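Local structure of De novo designed switch protein caging a hemagglutinin binder (sCageHA267_1S) (Synthetic construct, 7CBC) at residues M1-E10 and F285-L295. The protein is a designed switch that cages a hemagglutinin-binding domain against a helical bundle, and probably serves as a biosensor module that exposes the binder when triggered. Numbering follows the deposited sequence.
Sequences MSELARKLLE and FGYSEEQIKEL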
loop_
_atom_site.group_PDB
_atom_site.type_symbol
_atom_site.label_atom_id
_atom_site.label_comp_id
_atom_site.label_asym_id
_atom_site.label_seq_id
_atom_site.Cartn_x
_atom_site.Cartn_y
_atom_site.Cartn_z
HETATM N N MSE A 1 15.943 7.571 -27.205
HETATM C CA MSE A 1 15.821 6.137 -27.460
HETATM C C MSE A 1 14.679 5.846 -28.431
HETATM O O MSE A 1 14.732 4.863 -29.173
HETATM C CB MSE A 1 15.605 5.376 -26.153
HETATM C CG MSE A 1 14.454 5.904 -25.307
HETATM SE SE MSE A 1 14.058 4.658 -23.859
HETATM C CE MSE A 1 12.844 5.730 -22.775
ATOM N N SER A 2 13.680 6.736 -28.415
ATOM C CA SER A 2 12.438 6.681 -29.185
ATOM C C SER A 2 11.402 7.514 -28.456
ATOM O O SER A 2 11.325 7.451 -27.223
ATOM C CB SER A 2 11.896 5.258 -29.344
ATOM O OG SER A 2 10.497 5.283 -29.594
ATOM N N GLU A 3 10.579 8.271 -29.182
ATOM C CA GLU A 3 9.534 9.009 -28.478
ATOM C C GLU A 3 8.497 8.074 -27.861
ATOM O O GLU A 3 7.916 8.399 -26.816
ATOM C CB GLU A 3 8.859 10.015 -29.407
ATOM C CG GLU A 3 8.178 11.140 -28.633
ATOM C CD GLU A 3 9.088 11.744 -27.571
ATOM O OE1 GLU A 3 10.255 12.069 -27.894
ATOM O OE2 GLU A 3 8.638 11.881 -26.412
ATOM N N LEU A 4 8.254 6.912 -28.475
ATOM C CA LEU A 4 7.281 5.979 -27.922
ATOM C C LEU A 4 7.837 5.266 -26.696
ATOM O O LEU A 4 7.095 4.962 -25.757
ATOM C CB LEU A 4 6.853 4.974 -28.980
ATOM C CG LEU A 4 5.508 5.252 -29.650
ATOM C CD1 LEU A 4 5.376 6.710 -30.060
ATOM C CD2 LEU A 4 5.289 4.336 -30.833
ATOM N N ALA A 5 9.140 4.988 -26.684
ATOM C CA ALA A 5 9.744 4.415 -25.490
ATOM C C ALA A 5 9.713 5.406 -24.334
ATOM O O ALA A 5 9.483 5.017 -23.183
ATOM C CB ALA A 5 11.175 3.972 -25.781
ATOM N N ARG A 6 9.956 6.690 -24.617
ATOM C CA ARG A 6 9.925 7.688 -23.555
ATOM C C ARG A 6 8.526 7.855 -23.002
ATOM O O ARG A 6 8.351 8.175 -21.823
ATOM C CB ARG A 6 10.424 9.033 -24.066
ATOM C CG ARG A 6 11.864 9.033 -24.444
ATOM C CD ARG A 6 12.322 10.423 -24.861
ATOM N NE ARG A 6 13.271 10.913 -23.879
ATOM C CZ ARG A 6 14.582 10.703 -23.962
ATOM N NH1 ARG A 6 15.086 10.019 -24.986
ATOM N NH2 ARG A 6 15.392 11.165 -23.019
ATOM N N LYS A 7 7.523 7.662 -23.844
ATOM C CA LYS A 7 6.151 7.800 -23.397
ATOM C C LYS A 7 5.770 6.641 -22.486
ATOM O O LYS A 7 5.131 6.849 -21.451
ATOM C CB LYS A 7 5.258 7.947 -24.638
ATOM C CG LYS A 7 3.750 7.736 -24.538
ATOM C CD LYS A 7 3.105 7.954 -23.169
ATOM C CE LYS A 7 3.271 9.306 -22.504
ATOM N NZ LYS A 7 2.773 9.184 -21.107
ATOM N N LEU A 8 6.206 5.426 -22.816
ATOM C CA LEU A 8 5.943 4.279 -21.958
ATOM C C LEU A 8 6.568 4.461 -20.584
ATOM O O LEU A 8 5.892 4.310 -19.557
ATOM C CB LEU A 8 6.458 3.005 -22.621
ATOM C CG LEU A 8 5.605 2.607 -23.817
ATOM C CD1 LEU A 8 6.333 1.589 -24.695
ATOM C CD2 LEU A 8 4.278 2.069 -23.323
ATOM N N LEU A 9 7.860 4.797 -20.543
ATOM C CA LEU A 9 8.511 5.028 -19.260
ATOM C C LEU A 9 7.824 6.150 -18.493
ATOM O O LEU A 9 7.658 6.070 -17.274
ATOM C CB LEU A 9 9.988 5.341 -19.475
ATOM C CG LEU A 9 10.859 5.498 -18.234
ATOM C CD1 LEU A 9 10.848 4.225 -17.391
ATOM C CD2 LEU A 9 12.285 5.862 -18.640
ATOM N N GLU A 10 7.394 7.193 -19.200
ATOM C CA GLU A 10 6.689 8.298 -18.563
ATOM C C GLU A 10 5.360 7.834 -17.959
ATOM O O GLU A 10 4.984 8.254 -16.853
ATOM C CB GLU A 10 6.504 9.405 -19.602
ATOM C CG GLU A 10 5.637 10.587 -19.236
ATOM C CD GLU A 10 5.195 11.343 -20.501
ATOM O OE1 GLU A 10 3.983 11.638 -20.642
ATOM O OE2 GLU A 10 6.061 11.614 -21.370
ATOM N N PHE A 285 18.788 4.019 -19.895
ATOM C CA PHE A 285 18.286 4.273 -21.236
ATOM C C PHE A 285 18.987 5.438 -21.935
ATOM O O PHE A 285 18.608 5.768 -23.058
ATOM C CB PHE A 285 16.777 4.528 -21.200
ATOM C CG PHE A 285 15.963 3.303 -20.902
ATOM C CD1 PHE A 285 15.816 2.305 -21.855
ATOM C CD2 PHE A 285 15.341 3.149 -19.678
ATOM C CE1 PHE A 285 15.069 1.178 -21.604
ATOM C CE2 PHE A 285 14.586 2.010 -19.413
ATOM C CZ PHE A 285 14.459 1.019 -20.388
ATOM N N GLY A 286 19.976 6.076 -21.313
ATOM C CA GLY A 286 20.729 7.118 -21.986
ATOM C C GLY A 286 20.176 8.524 -21.880
ATOM O O GLY A 286 20.594 9.400 -22.654
ATOM N N TYR A 287 19.247 8.766 -20.960
ATOM C CA TYR A 287 18.729 10.106 -20.720
ATOM C C TYR A 287 19.850 11.052 -20.301
ATOM O O TYR A 287 20.781 10.664 -19.590
ATOM C CB TYR A 287 17.671 10.079 -19.601
ATOM C CG TYR A 287 16.260 9.655 -19.992
ATOM C CD1 TYR A 287 16.017 8.449 -20.649
ATOM C CD2 TYR A 287 15.168 10.455 -19.672
ATOM C CE1 TYR A 287 14.709 8.063 -20.988
ATOM C CE2 TYR A 287 13.864 10.085 -20.009
ATOM C CZ TYR A 287 13.634 8.891 -20.656
ATOM O OH TYR A 287 12.332 8.536 -20.964
ATOM N N SER A 288 19.734 12.312 -20.723
ATOM C CA SER A 288 20.554 13.395 -20.200
ATOM C C SER A 288 19.983 13.891 -18.875
ATOM O O SER A 288 18.833 13.617 -18.530
ATOM C CB SER A 288 20.605 14.551 -21.187
ATOM O OG SER A 288 19.316 15.136 -21.311
ATOM N N GLU A 289 20.791 14.663 -18.138
ATOM C CA GLU A 289 20.354 15.142 -16.827
ATOM C C GLU A 289 19.069 15.955 -16.926
ATOM O O GLU A 289 18.149 15.774 -16.117
ATOM C CB GLU A 289 21.453 15.966 -16.170
ATOM C CG GLU A 289 22.678 15.143 -15.808
ATOM C CD GLU A 289 23.552 15.835 -14.786
ATOM O OE1 GLU A 289 23.254 16.999 -14.438
ATOM O OE2 GLU A 289 24.533 15.214 -14.325
ATOM N N GLU A 290 18.982 16.845 -17.915
ATOM C CA GLU A 290 17.746 17.590 -18.136
ATOM C C GLU A 290 16.583 16.641 -18.388
ATOM O O GLU A 290 15.471 16.859 -17.894
ATOM C CB GLU A 290 17.913 18.560 -19.313
ATOM C CG GLU A 290 19.267 19.252 -19.357
ATOM C CD GLU A 290 20.315 18.489 -20.174
ATOM O OE1 GLU A 290 20.337 18.636 -21.423
ATOM O OE2 GLU A 290 21.124 17.748 -19.570
ATOM N N GLN A 291 16.827 15.565 -19.135
ATOM C CA GLN A 291 15.758 14.619 -19.419
ATOM C C GLN A 291 15.381 13.817 -18.182
ATOM O O GLN A 291 14.208 13.475 -17.996
ATOM C CB GLN A 291 16.174 13.694 -20.555
ATOM C CG GLN A 291 16.240 14.395 -21.872
ATOM C CD GLN A 291 16.943 13.563 -22.917
ATOM O OE1 GLN A 291 17.788 12.718 -22.598
ATOM N NE2 GLN A 291 16.570 13.765 -24.168
ATOM N N ILE A 292 16.359 13.501 -17.333
ATOM C CA ILE A 292 16.056 12.798 -16.093
ATOM C C ILE A 292 15.294 13.705 -15.136
ATOM O O ILE A 292 14.318 13.281 -14.502
ATOM C CB ILE A 292 17.348 12.255 -15.464
ATOM C CG1 ILE A 292 17.889 11.125 -16.330
ATOM C CG2 ILE A 292 17.080 11.743 -14.063
ATOM C CD1 ILE A 292 19.238 10.639 -15.932
ATOM N N LYS A 293 15.711 14.970 -15.022
ATOM C CA LYS A 293 14.998 15.865 -14.115
ATOM C C LYS A 293 13.583 16.153 -14.609
ATOM O O LYS A 293 12.668 16.318 -13.792
ATOM C CB LYS A 293 15.789 17.160 -13.914
ATOM C CG LYS A 293 17.147 16.936 -13.241
ATOM C CD LYS A 293 17.687 18.201 -12.576
ATOM C CE LYS A 293 17.377 18.229 -11.076
ATOM N NZ LYS A 293 16.049 18.821 -10.752
ATOM N N GLU A 294 13.373 16.199 -15.930
ATOM C CA GLU A 294 12.017 16.350 -16.446
ATOM C C GLU A 294 11.191 15.101 -16.167
ATOM O O GLU A 294 9.986 15.185 -15.898
ATOM C CB GLU A 294 12.048 16.651 -17.946
ATOM C CG GLU A 294 10.706 17.128 -18.514
ATOM C CD GLU A 294 10.532 16.811 -19.994
ATOM O OE1 GLU A 294 11.547 16.781 -20.728
ATOM O OE2 GLU A 294 9.373 16.592 -20.424
ATOM N N LEU A 295 11.828 13.929 -16.231
ATOM C CA LEU A 295 11.108 12.693 -15.979
ATOM C C LEU A 295 10.709 12.589 -14.510
ATOM O O LEU A 295 9.589 12.177 -14.195
ATOM C CB LEU A 295 11.970 11.509 -16.396
ATOM C CG LEU A 295 11.493 10.088 -16.115
ATOM C CD1 LEU A 295 10.489 9.606 -17.175
ATOM C CD2 LEU A 295 12.694 9.171 -16.080
#
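The guanidinium of R6 lies over one face of the Y287 ring, and the terminal methyl of M1 meets that ring at its edge, near its plane. R6 NH2 sits above the ring centre, and R6 CZ is 3.9 Å from the centroid of the Y287 ring. This is a cation-pi contact, with the two planes tilted 31° apart. The bend of the R6 chain at chi3 (113°) turns the guanidinium over the ring. Q291 NE2 lies over the guanidinium face opposite Y287, but the fit between R6 and Q291 is too tight in the model to be trusted in detail. S288 N donates to Q291 OE1 at 2.7 Å, which helps fix the turn of this amide. Around the tyrosine hydroxyl, M1 CE comes to 3.4 Å of Y287 OH and L9 CD2 to 3.5 Å of Y287 OH. An alanine in place of Y287 would probably leave the R6 guanidinium without its aromatic platform and open a gap beside M1 and L9. M1 is a selenomethionine, and its SE lies 3.6 Å from F285 CD1 in an oblique Met-aromatic contact. L9 CD2 also touches F285 and L295. L9 reaches I281 as well, and F285 packs on L203 and A206 of helix 195-239. S288 and Q291 form a capping box at the start of helix 289-298, just after the Schellman motif at G286. The N-to-C directions of helices 3-10 and 289-295 are 39° apart. The contact is helix-to-loop and helix-to-helix packing, by which the first turns of helix 3-46 in the designed bundle pack against the small C-terminal helical domain, probably the caged hemagglutinin binder.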